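Local coordinates for AAC3-I (Uncultured bacterium, PDB 5HMN), which probably acetylates aminoglycoside antibiotics with acetyl-coenzyme A as the donor, a reaction that confers resistance, and belongs to the GNAT family of acetyltransferases, at residues Y53-A58 against K109-A114; A103-L108 against A135-L140. All coordinates share one frame; numbering follows the deposited sequence.

Contact 1. Residues Y53-A58 against K109-A114; sequences YFIALA and KELGAA
Leu111 reaches from the helix segment 109-114 to two side chains of the strand segment 53-58, Leu57 and Ile55. Lys109 opens the segment 109-114. Its O accepts the N-H of Ala113 at 2.9 Å (Lys109 O to Ala113 N). This is the helical turn that carries Leu111. The side chain of Lys109 packs on Pro152 of the second subunit.

Leu111 makes the whole contact through one methyl. Its CG is anti to the carbonyl carbon (chi1 -81°) and its CD1 is anti to CA (chi2 179°), an extended shape that carries CD1 to the strand. Leu111 CD1 lies 3.6 Å from Leu57 CD2. The two leucines run alongside and past each other in opposite directions, and touch methyl to methyl. Leu111 CD1 also approaches Ile55 CG2, more loosely, at 4.3 Å. All of this is apolar packing, and no hydrogen bond crosses between the segments. The backbones stay well apart, with 9.3 Å between Ile55 CA and Leu111 CA.

Ile55 and Leu57 are two residues apart and share one face of strand 54-61. The intervening Ala56 and the preceding Phe54 pack on helix 42-49 instead. Strands 5-9 and 64-75 flank strand 54-61 in the sheet. Gln9 of strand 5-9 touches both Leu57 and Leu111. Helix 100-115 thus lies over one face of the sheet.

Contact 2. Residues A103-L108 against A135-L140; sequences ALIEKL and ALYSKL. With COA (coenzyme A), chain J.
Ile105 holds CG1 anti to its carbonyl carbon (chi1 -63°) and CD1 anti to CA (chi2 177°), which sends CD1 straight out to the helix segment 135-140. Leu140 is extended in a similar way, and the two side chains meet tip to tip, with Ile105 CD1 3.6 Å from Leu140 CD1. Ile105 CG2 adds to this at 3.8 Å from the same Leu140 CD1. Leu136 also comes tip to tip, with its CD2 4.2 Å from Ile105 CD1. The Tyr137 ring turns an edge to the isoleucine, its CE1 4.2 Å from Ile105 CD1. The segment axes come no closer than 12.3 Å and run 40° apart in direction, so long side chains bridge the distance.

The same segment lines the coenzyme A pocket, and Leu136 turns its other methyl, CD1, to the cofactor, 3.5 Å from COA C5B. The cofactor sulfur S1P lies in the plane of the Tyr137 ring, at its edge; its very short distance to the hydroxyl is doubtful. Lys139 NZ is hydrogen-bonded to Thr102 OG1, as is coenzyme A. With backbone N-H groups of Arg97, Gly99 and Ala101 also binding the cofactor, this is the coenzyme A site of the GNAT fold.

How the contacts relate
Both contacts are buried, and both use helix 100-115, which presents different sides to its partners. In contact 1 its later turns pack on the sheet; in contact 2 its earlier turns meet helix 131-140. The two meet where Leu57 CD1 lies 3.5 Å from Leu104 O and Ile55 CG2 lies 4.0 Å from Leu108 CD1. Across the segments the chemistry is alike, aliphatic packing, though contact 2 adds an aromatic edge. They differ in what lies beside them. Contact 1 is plain helix-on-sheet packing, with the side chain of Leu57 about 12 Å from coenzyme A. Contact 2 borders the cofactor directly. Each also has residues that reach the second subunit.

Contact 1. Residues Y53-A58 against K109-A114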
ATOM      1  N   TYR C  53      -4.554  -4.642  -9.976  1.00 38.28           N
ATOM      2  CA  TYR C  53      -3.465  -4.183  -9.122  1.00 36.56           C
ATOM      3  C   TYR C  53      -2.847  -5.259  -8.227  1.00 42.73           C
ATOM      4  O   TYR C  53      -1.738  -5.086  -7.722  1.00 45.91           O
ATOM      5  CB  TYR C  53      -3.954  -3.021  -8.254  1.00 42.52           C
ATOM      6  CG  TYR C  53      -5.108  -3.374  -7.340  1.00 62.93           C
ATOM      7  CD1 TYR C  53      -4.883  -3.796  -6.037  1.00 76.51           C
ATOM      8  CD2 TYR C  53      -6.422  -3.280  -7.781  1.00 85.72           C
ATOM      9  CE1 TYR C  53      -5.933  -4.118  -5.199  1.00 75.84           C
ATOM     10  CE2 TYR C  53      -7.479  -3.599  -6.950  1.00 78.46           C
ATOM     11  CZ  TYR C  53      -7.227  -4.017  -5.662  1.00 85.96           C
ATOM     12  OH  TYR C  53      -8.276  -4.333  -4.833  1.00 98.01           O
ATOM     13  N   PHE C  54      -3.555  -6.367  -8.021  1.00 36.53           N
ATOM     14  CA  PHE C  54      -3.040  -7.408  -7.128  1.00 32.46           C
ATOM     15  C   PHE C  54      -2.097  -8.362  -7.853  1.00 34.54           C
ATOM     16  O   PHE C  54      -2.371  -8.792  -8.972  1.00 37.54           O
ATOM     17  CB  PHE C  54      -4.190  -8.197  -6.491  1.00 37.84           C
ATOM     18  CG  PHE C  54      -3.732  -9.222  -5.485  1.00 34.66           C
ATOM     19  CD1 PHE C  54      -3.209  -8.828  -4.265  1.00 39.70           C
ATOM     20  CD2 PHE C  54      -3.819 -10.580  -5.763  1.00 40.06           C
ATOM     21  CE1 PHE C  54      -2.786  -9.763  -3.332  1.00 34.33           C
ATOM     22  CE2 PHE C  54      -3.398 -11.523  -4.838  1.00 35.61           C
ATOM     23  CZ  PHE C  54      -2.879 -11.114  -3.618  1.00 35.65           C
ATOM     24  N   ILE C  55      -0.977  -8.682  -7.203  1.00 33.66           N
ATOM     25  CA  ILE C  55       0.009  -9.604  -7.756  1.00 32.36           C
ATOM     26  C   ILE C  55       0.375 -10.679  -6.732  1.00 33.08           C
ATOM     27  O   ILE C  55       0.785 -10.374  -5.611  1.00 30.31           O
ATOM     28  CB  ILE C  55       1.297  -8.871  -8.197  1.00 43.76           C
ATOM     29  CG1 ILE C  55       0.986  -7.836  -9.282  1.00 44.19           C
ATOM     30  CG2 ILE C  55       2.340  -9.866  -8.690  1.00 42.46           C
ATOM     31  CD1 ILE C  55       2.184  -7.010  -9.707  1.00 42.14           C
ATOM     32  N   ALA C  56       0.222 -11.939  -7.123  1.00 31.02           N
ATOM     33  CA  ALA C  56       0.583 -13.055  -6.255  1.00 30.13           C
ATOM     34  C   ALA C  56       1.582 -13.966  -6.949  1.00 25.50           C
ATOM     35  O   ALA C  56       1.303 -14.493  -8.022  1.00 27.03           O
ATOM     36  CB  ALA C  56      -0.656 -13.837  -5.847  1.00 31.60           C
ATOM     37  N   LEU C  57       2.751 -14.139  -6.340  1.00 29.24           N
ATOM     38  CA  LEU C  57       3.786 -15.003  -6.899  1.00 30.31           C
ATOM     39  C   LEU C  57       4.014 -16.210  -5.999  1.00 36.34           C
ATOM     40  O   LEU C  57       4.005 -16.095  -4.774  1.00 29.21           O
ATOM     41  CB  LEU C  57       5.104 -14.240  -7.078  1.00 30.74           C
ATOM     42  CG  LEU C  57       5.081 -12.958  -7.912  1.00 34.00           C
ATOM     43  CD1 LEU C  57       6.480 -12.371  -8.018  1.00 30.10           C
ATOM     44  CD2 LEU C  57       4.502 -13.222  -9.292  1.00 32.93           C
ATOM     45  N   ALA C  58       4.229 -17.367  -6.614  1.00 26.77           N
ATOM     46  CA  ALA C  58       4.520 -18.582  -5.863  1.00 28.33           C
ATOM     47  C   ALA C  58       5.806 -19.229  -6.354  1.00 31.86           C
ATOM     48  O   ALA C  58       6.044 -19.323  -7.555  1.00 33.41           O
ATOM     49  CB  ALA C  58       3.360 -19.564  -5.968  1.00 31.47           C
ATOM     50  N   LYS C 109      10.285  -7.645 -10.408  1.00 32.56           N
ATOM     51  CA  LYS C 109      10.924  -6.569 -11.163  1.00 38.71           C
ATOM     52  C   LYS C 109      10.563  -6.623 -12.643  1.00 42.59           C
ATOM     53  O   LYS C 109      10.144  -5.624 -13.224  1.00 36.68           O
ATOM     54  CB  LYS C 109      12.446  -6.631 -11.011  1.00 42.91           C
ATOM     55  CG  LYS C 109      12.965  -6.219  -9.644  1.00 41.14           C
ATOM     56  CD  LYS C 109      14.485  -6.235  -9.623  1.00 52.25           C
ATOM     57  CE  LYS C 109      15.029  -5.764  -8.285  1.00 55.81           C
ATOM     58  NZ  LYS C 109      16.518  -5.718  -8.273  1.00 66.41           N
ATOM     59  N   GLU C 110      10.734  -7.792 -13.258  1.00 44.77           N
ATOM     60  CA  GLU C 110      10.436  -7.934 -14.682  1.00 58.34           C
ATOM     61  C   GLU C 110       8.934  -7.828 -14.937  1.00 41.52           C
ATOM     62  O   GLU C 110       8.505  -7.455 -16.026  1.00 45.74           O
ATOM     63  CB  GLU C 110      10.990  -9.253 -15.229  1.00 45.59           C
ATOM     64  CG  GLU C 110      10.398 -10.495 -14.604  1.00 62.82           C
ATOM     65  CD  GLU C 110      11.009 -11.772 -15.158  1.00 79.74           C
ATOM     66  OE1 GLU C 110      12.242 -11.942 -15.050  1.00 79.71           O
ATOM     67  OE2 GLU C 110      10.253 -12.603 -15.703  1.00 85.67           O
ATOM     68  N   LEU C 111       8.134  -8.142 -13.922  1.00 44.98           N
ATOM     69  CA  LEU C 111       6.694  -7.929 -14.008  1.00 42.42           C
ATOM     70  C   LEU C 111       6.372  -6.443 -13.894  1.00 47.36           C
ATOM     71  O   LEU C 111       5.456  -5.941 -14.547  1.00 46.45           O
ATOM     72  CB  LEU C 111       5.960  -8.710 -12.920  1.00 49.62           C
ATOM     73  CG  LEU C 111       5.713 -10.197 -13.174  1.00 50.31           C
ATOM     74  CD1 LEU C 111       4.996 -10.814 -11.987  1.00 53.10           C
ATOM     75  CD2 LEU C 111       4.910 -10.396 -14.446  1.00 53.32           C
ATOM     76  N   GLY C 112       7.138  -5.744 -13.064  1.00 39.09           N
ATOM     77  CA  GLY C 112       6.937  -4.321 -12.858  1.00 51.52           C
ATOM     78  C   GLY C 112       7.319  -3.499 -14.073  1.00 47.77           C
ATOM     79  O   GLY C 112       6.602  -2.573 -14.458  1.00 45.63           O
ATOM     80  N   ALA C 113       8.454  -3.840 -14.676  1.00 42.48           N
ATOM     81  CA  ALA C 113       8.933  -3.149 -15.870  1.00 55.59           C
ATOM     82  C   ALA C 113       7.954  -3.307 -17.029  1.00 58.98           C
ATOM     83  O   ALA C 113       7.790  -2.400 -17.843  1.00 59.42           O
ATOM     84  CB  ALA C 113      10.310  -3.664 -16.265  1.00 45.14           C
ATOM     85  N   ALA C 114       7.306  -4.468 -17.096  1.00 54.01           N
ATOM     86  CA  ALA C 114       6.301  -4.728 -18.116  1.00 62.19           C
ATOM     87  C   ALA C 114       5.028  -3.933 -17.839  1.00 69.74           C
ATOM     88  O   ALA C 114       4.273  -3.618 -18.760  1.00 64.51           O
ATOM     89  CB  ALA C 114       5.991  -6.214 -18.190  1.00 53.23           C
TER

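Contact 2. Residues A103-L108 against A135-L140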
ATOM      1  N   ALA C 103      14.811 -14.599  -6.059  1.00 32.91           N
ATOM      2  CA  ALA C 103      14.195 -14.990  -7.325  1.00 43.48           C
ATOM      3  C   ALA C 103      12.775 -14.452  -7.437  1.00 37.11           C
ATOM      4  O   ALA C 103      12.335 -14.049  -8.514  1.00 35.19           O
ATOM      5  CB  ALA C 103      14.202 -16.507  -7.473  1.00 45.50           C
ATOM      6  N   LEU C 104      12.054 -14.445  -6.320  1.00 29.70           N
ATOM      7  CA  LEU C 104      10.702 -13.900  -6.294  1.00 29.75           C
ATOM      8  C   LEU C 104      10.699 -12.400  -6.608  1.00 32.52           C
ATOM      9  O   LEU C 104       9.866 -11.913  -7.367  1.00 30.38           O
ATOM     10  CB  LEU C 104      10.056 -14.150  -4.930  1.00 30.71           C
ATOM     11  CG  LEU C 104       9.618 -15.589  -4.657  1.00 26.29           C
ATOM     12  CD1 LEU C 104       9.309 -15.780  -3.183  1.00 23.92           C
ATOM     13  CD2 LEU C 104       8.400 -15.925  -5.503  1.00 30.45           C
ATOM     14  N   ILE C 105      11.640 -11.678  -6.019  1.00 32.58           N
ATOM     15  CA  ILE C 105      11.720 -10.234  -6.215  1.00 32.83           C
ATOM     16  C   ILE C 105      12.204  -9.914  -7.624  1.00 27.88           C
ATOM     17  O   ILE C 105      11.745  -8.959  -8.249  1.00 36.62           O
ATOM     18  CB  ILE C 105      12.636  -9.586  -5.162  1.00 29.42           C
ATOM     19  CG1 ILE C 105      12.042  -9.802  -3.766  1.00 28.62           C
ATOM     20  CG2 ILE C 105      12.810  -8.091  -5.427  1.00 34.59           C
ATOM     21  CD1 ILE C 105      12.881  -9.265  -2.638  1.00 43.91           C
ATOM     22  N   GLU C 106      13.119 -10.736  -8.133  1.00 30.29           N
ATOM     23  CA  GLU C 106      13.606 -10.574  -9.497  1.00 31.48           C
ATOM     24  C   GLU C 106      12.458 -10.732 -10.491  1.00 46.35           C
ATOM     25  O   GLU C 106      12.388 -10.022 -11.495  1.00 48.40           O
ATOM     26  CB  GLU C 106      14.718 -11.582  -9.798  1.00 47.57           C
ATOM     27  CG  GLU C 106      15.249 -11.513 -11.220  1.00 66.95           C
ATOM     28  CD  GLU C 106      16.586 -12.211 -11.382  1.00 95.54           C
ATOM     29  OE1 GLU C 106      16.761 -13.309 -10.809  1.00 99.65           O
ATOM     30  OE2 GLU C 106      17.464 -11.657 -12.077  1.00103.00           O
ATOM     31  N   LYS C 107      11.556 -11.660 -10.191  1.00 34.21           N
ATOM     32  CA  LYS C 107      10.366 -11.881 -11.003  1.00 36.96           C
ATOM     33  C   LYS C 107       9.427 -10.685 -10.925  1.00 29.24           C
ATOM     34  O   LYS C 107       8.819 -10.294 -11.922  1.00 38.88           O
ATOM     35  CB  LYS C 107       9.642 -13.146 -10.552  1.00 45.82           C
ATOM     36  CG  LYS C 107       8.292 -13.368 -11.204  1.00 28.99           C
ATOM     37  CD  LYS C 107       8.437 -13.770 -12.655  1.00 38.60           C
ATOM     38  CE  LYS C 107       7.087 -14.130 -13.249  1.00 66.00           C
ATOM     39  NZ  LYS C 107       7.205 -14.534 -14.677  1.00 79.53           N
ATOM     40  N   LEU C 108       9.310 -10.105  -9.735  1.00 29.75           N
ATOM     41  CA  LEU C 108       8.433  -8.956  -9.538  1.00 33.03           C
ATOM     42  C   LEU C 108       8.963  -7.740 -10.298  1.00 32.72           C
ATOM     43  O   LEU C 108       8.188  -6.915 -10.777  1.00 42.86           O
ATOM     44  CB  LEU C 108       8.294  -8.637  -8.049  1.00 30.39           C
ATOM     45  CG  LEU C 108       7.224  -7.607  -7.682  1.00 27.65           C
ATOM     46  CD1 LEU C 108       5.851  -8.091  -8.123  1.00 24.61           C
ATOM     47  CD2 LEU C 108       7.240  -7.321  -6.191  1.00 33.17           C
ATOM     48  N   ALA C 135      18.515  -7.788   5.844  1.00 47.94           N
ATOM     49  CA  ALA C 135      19.728  -8.054   5.076  1.00 57.85           C
ATOM     50  C   ALA C 135      19.378  -8.258   3.607  1.00 53.54           C
ATOM     51  O   ALA C 135      20.124  -7.851   2.716  1.00 61.65           O
ATOM     52  CB  ALA C 135      20.461  -9.266   5.623  1.00 50.83           C
ATOM     53  N   LEU C 136      18.233  -8.892   3.370  1.00 52.30           N
ATOM     54  CA  LEU C 136      17.721  -9.107   2.023  1.00 52.56           C
ATOM     55  C   LEU C 136      17.340  -7.794   1.352  1.00 47.92           C
ATOM     56  O   LEU C 136      17.668  -7.556   0.196  1.00 54.26           O
ATOM     57  CB  LEU C 136      16.504 -10.038   2.058  1.00 48.78           C
ATOM     58  CG  LEU C 136      15.757 -10.253   0.740  1.00 46.05           C
ATOM     59  CD1 LEU C 136      16.506 -11.217  -0.161  1.00 54.67           C
ATOM     60  CD2 LEU C 136      14.338 -10.744   0.996  1.00 44.70           C
ATOM     61  N   TYR C 137      16.624  -6.945   2.074  1.00 43.71           N
ATOM     62  CA  TYR C 137      16.143  -5.703   1.493  1.00 41.39           C
ATOM     63  C   TYR C 137      17.260  -4.667   1.338  1.00 38.53           C
ATOM     64  O   TYR C 137      17.219  -3.838   0.428  1.00 50.28           O
ATOM     65  CB  TYR C 137      15.006  -5.135   2.341  1.00 45.75           C
ATOM     66  CG  TYR C 137      13.759  -5.989   2.309  1.00 46.18           C
ATOM     67  CD1 TYR C 137      13.436  -6.735   1.182  1.00 40.01           C
ATOM     68  CD2 TYR C 137      12.911  -6.057   3.403  1.00 47.97           C
ATOM     69  CE1 TYR C 137      12.297  -7.521   1.146  1.00 47.96           C
ATOM     70  CE2 TYR C 137      11.770  -6.838   3.377  1.00 47.01           C
ATOM     71  CZ  TYR C 137      11.469  -7.568   2.247  1.00 43.80           C
ATOM     72  OH  TYR C 137      10.334  -8.347   2.219  1.00 52.75           O
ATOM     73  N   SER C 138      18.255  -4.719   2.220  1.00 39.53           N
ATOM     74  CA  SER C 138      19.350  -3.743   2.185  1.00 44.86           C
ATOM     75  C   SER C 138      20.237  -3.930   0.955  1.00 50.53           C
ATOM     76  O   SER C 138      20.836  -2.973   0.458  1.00 53.39           O
ATOM     77  CB  SER C 138      20.199  -3.838   3.455  1.00 47.58           C
ATOM     78  OG  SER C 138      19.422  -3.566   4.607  1.00 48.26           O
ATOM     79  N   LYS C 139      20.311  -5.164   0.467  1.00 42.84           N
ATOM     80  CA  LYS C 139      21.110  -5.482  -0.709  1.00 47.01           C
ATOM     81  C   LYS C 139      20.419  -5.039  -2.001  1.00 51.72           C
ATOM     82  O   LYS C 139      21.082  -4.735  -2.993  1.00 46.46           O
ATOM     83  CB  LYS C 139      21.402  -6.986  -0.767  1.00 68.43           C
ATOM     84  CG  LYS C 139      20.198  -7.821  -1.178  1.00 82.06           C
ATOM     85  CD  LYS C 139      20.383  -9.314  -0.981  1.00 87.05           C
ATOM     86  CE  LYS C 139      19.576 -10.083  -2.024  1.00 88.34           C
ATOM     87  NZ  LYS C 139      20.338 -11.220  -2.614  1.00 88.16           N
ATOM     88  N   LEU C 140      19.089  -4.995  -1.987  1.00 52.93           N
ATOM     89  CA  LEU C 140      18.326  -4.730  -3.205  1.00 45.96           C
ATOM     90  C   LEU C 140      17.888  -3.280  -3.330  1.00 45.77           C
ATOM     91  O   LEU C 140      17.750  -2.763  -4.439  1.00 51.21           O
ATOM     92  CB  LEU C 140      17.100  -5.636  -3.269  1.00 47.57           C
ATOM     93  CG  LEU C 140      17.364  -7.113  -3.544  1.00 62.27           C
ATOM     94  CD1 LEU C 140      16.064  -7.884  -3.473  1.00 71.69           C
ATOM     95  CD2 LEU C 140      18.021  -7.294  -4.905  1.00 62.47           C
TER
HETATM   96  N1A COA J 500      20.900 -13.734   7.611  0.50 63.99           N
HETATM   97  C2A COA J 500      21.721 -12.887   6.934  0.50 57.83           C
HETATM   98  N3A COA J 500      21.542 -12.570   5.645  0.50 53.22           N
HETATM   99  C4A COA J 500      20.497 -13.114   5.008  0.50 58.76           C
HETATM  100  C5A COA J 500      19.679 -13.962   5.645  0.50 55.50           C
HETATM  101  C6A COA J 500      19.886 -14.280   6.957  0.50 58.61           C
HETATM  102  N6A COA J 500      19.207 -15.107   7.884  0.50 56.62           N
HETATM  103  N7A COA J 500      18.755 -14.352   4.787  0.50 55.27           N
HETATM  104  C8A COA J 500      19.007 -13.770   3.605  0.50 59.33           C
HETATM  105  N9A COA J 500      20.085 -13.004   3.756  0.50 59.41           N
HETATM  106  C1B COA J 500      20.686 -12.219   2.807  0.50 63.86           C
HETATM  107  C2B COA J 500      21.798 -12.733   2.343  0.50 61.26           C
HETATM  108  O2B COA J 500      22.623 -11.657   1.843  0.50 54.44           O
HETATM  109  C3B COA J 500      21.374 -13.544   1.134  0.50 60.80           C
HETATM  110  O3B COA J 500      22.323 -13.725   0.248  0.50 62.21           O
HETATM  111  P3B COA J 500      23.451 -14.801   0.425  0.50 75.08           P
HETATM  112  O7A COA J 500      24.143 -14.883  -0.862  0.50 74.04           O
HETATM  113  O8A COA J 500      24.388 -14.342   1.439  0.50 75.68           O
HETATM  114  O9A COA J 500      22.963 -16.141   0.848  0.50 71.50           O
HETATM  115  C4B COA J 500      20.232 -12.605   0.579  0.50 55.84           C
HETATM  116  O4B COA J 500      19.670 -12.023   1.574  0.50 48.61           O
HETATM  117  C5B COA J 500      19.176 -13.438  -0.177  0.50 53.80           C
HETATM  118  O5B COA J 500      18.749 -14.565   0.533  0.50 54.70           O
HETATM  119  P1A COA J 500      17.581 -15.418  -0.018  0.50 41.33           P
HETATM  120  O1A COA J 500      17.999 -16.784   0.016  0.50 43.46           O
HETATM  121  O2A COA J 500      17.284 -15.020  -1.352  0.50 30.75           O
HETATM  122  O3A COA J 500      16.452 -15.295   0.993  0.50 39.25           O
HETATM  123  P2A COA J 500      15.469 -16.400   1.415  0.50 38.88           P
HETATM  124  O4A COA J 500      15.046 -17.125   0.287  0.50 37.60           O
HETATM  125  O5A COA J 500      16.089 -17.225   2.376  0.50 40.45           O
HETATM  126  O6A COA J 500      14.314 -15.764   2.223  0.50 38.99           O
HETATM  127  CBP COA J 500      13.168 -14.433   3.792  0.50 36.71           C
HETATM  128  CCP COA J 500      14.465 -14.648   2.992  0.50 34.75           C
HETATM  129  CDP COA J 500      11.986 -14.297   2.853  0.50 37.93           C
HETATM  130  CEP COA J 500      13.262 -13.125   4.600  0.50 48.39           C
HETATM  131  CAP COA J 500      13.004 -15.608   4.713  0.50 38.46           C
HETATM  132  OAP COA J 500      13.956 -15.503   5.680  0.50 43.85           O
HETATM  133  C9P COA J 500      11.669 -15.638   5.393  0.50 42.46           C
HETATM  134  O9P COA J 500      10.733 -16.105   4.873  0.50 40.23           O
HETATM  135  N8P COA J 500      11.509 -15.139   6.701  0.50 42.26           N
HETATM  136  C7P COA J 500      10.290 -15.180   7.395  0.50 42.54           C
HETATM  137  C6P COA J 500       9.249 -14.108   7.026  0.50 50.43           C
HETATM  138  C5P COA J 500       9.761 -12.673   6.760  0.50 56.93           C
HETATM  139  O5P COA J 500      10.564 -12.132   7.483  0.50 57.06           O
HETATM  140  N4P COA J 500       9.210 -12.006   5.618  0.50 51.26           N
HETATM  141  C3P COA J 500       9.546 -10.687   5.198  0.50 50.58           C
HETATM  142  C2P COA J 500       8.284  -9.836   4.900  0.50 63.14           C
HETATM  143  S1P COA J 500       8.770  -8.298   4.132  0.50 55.48           S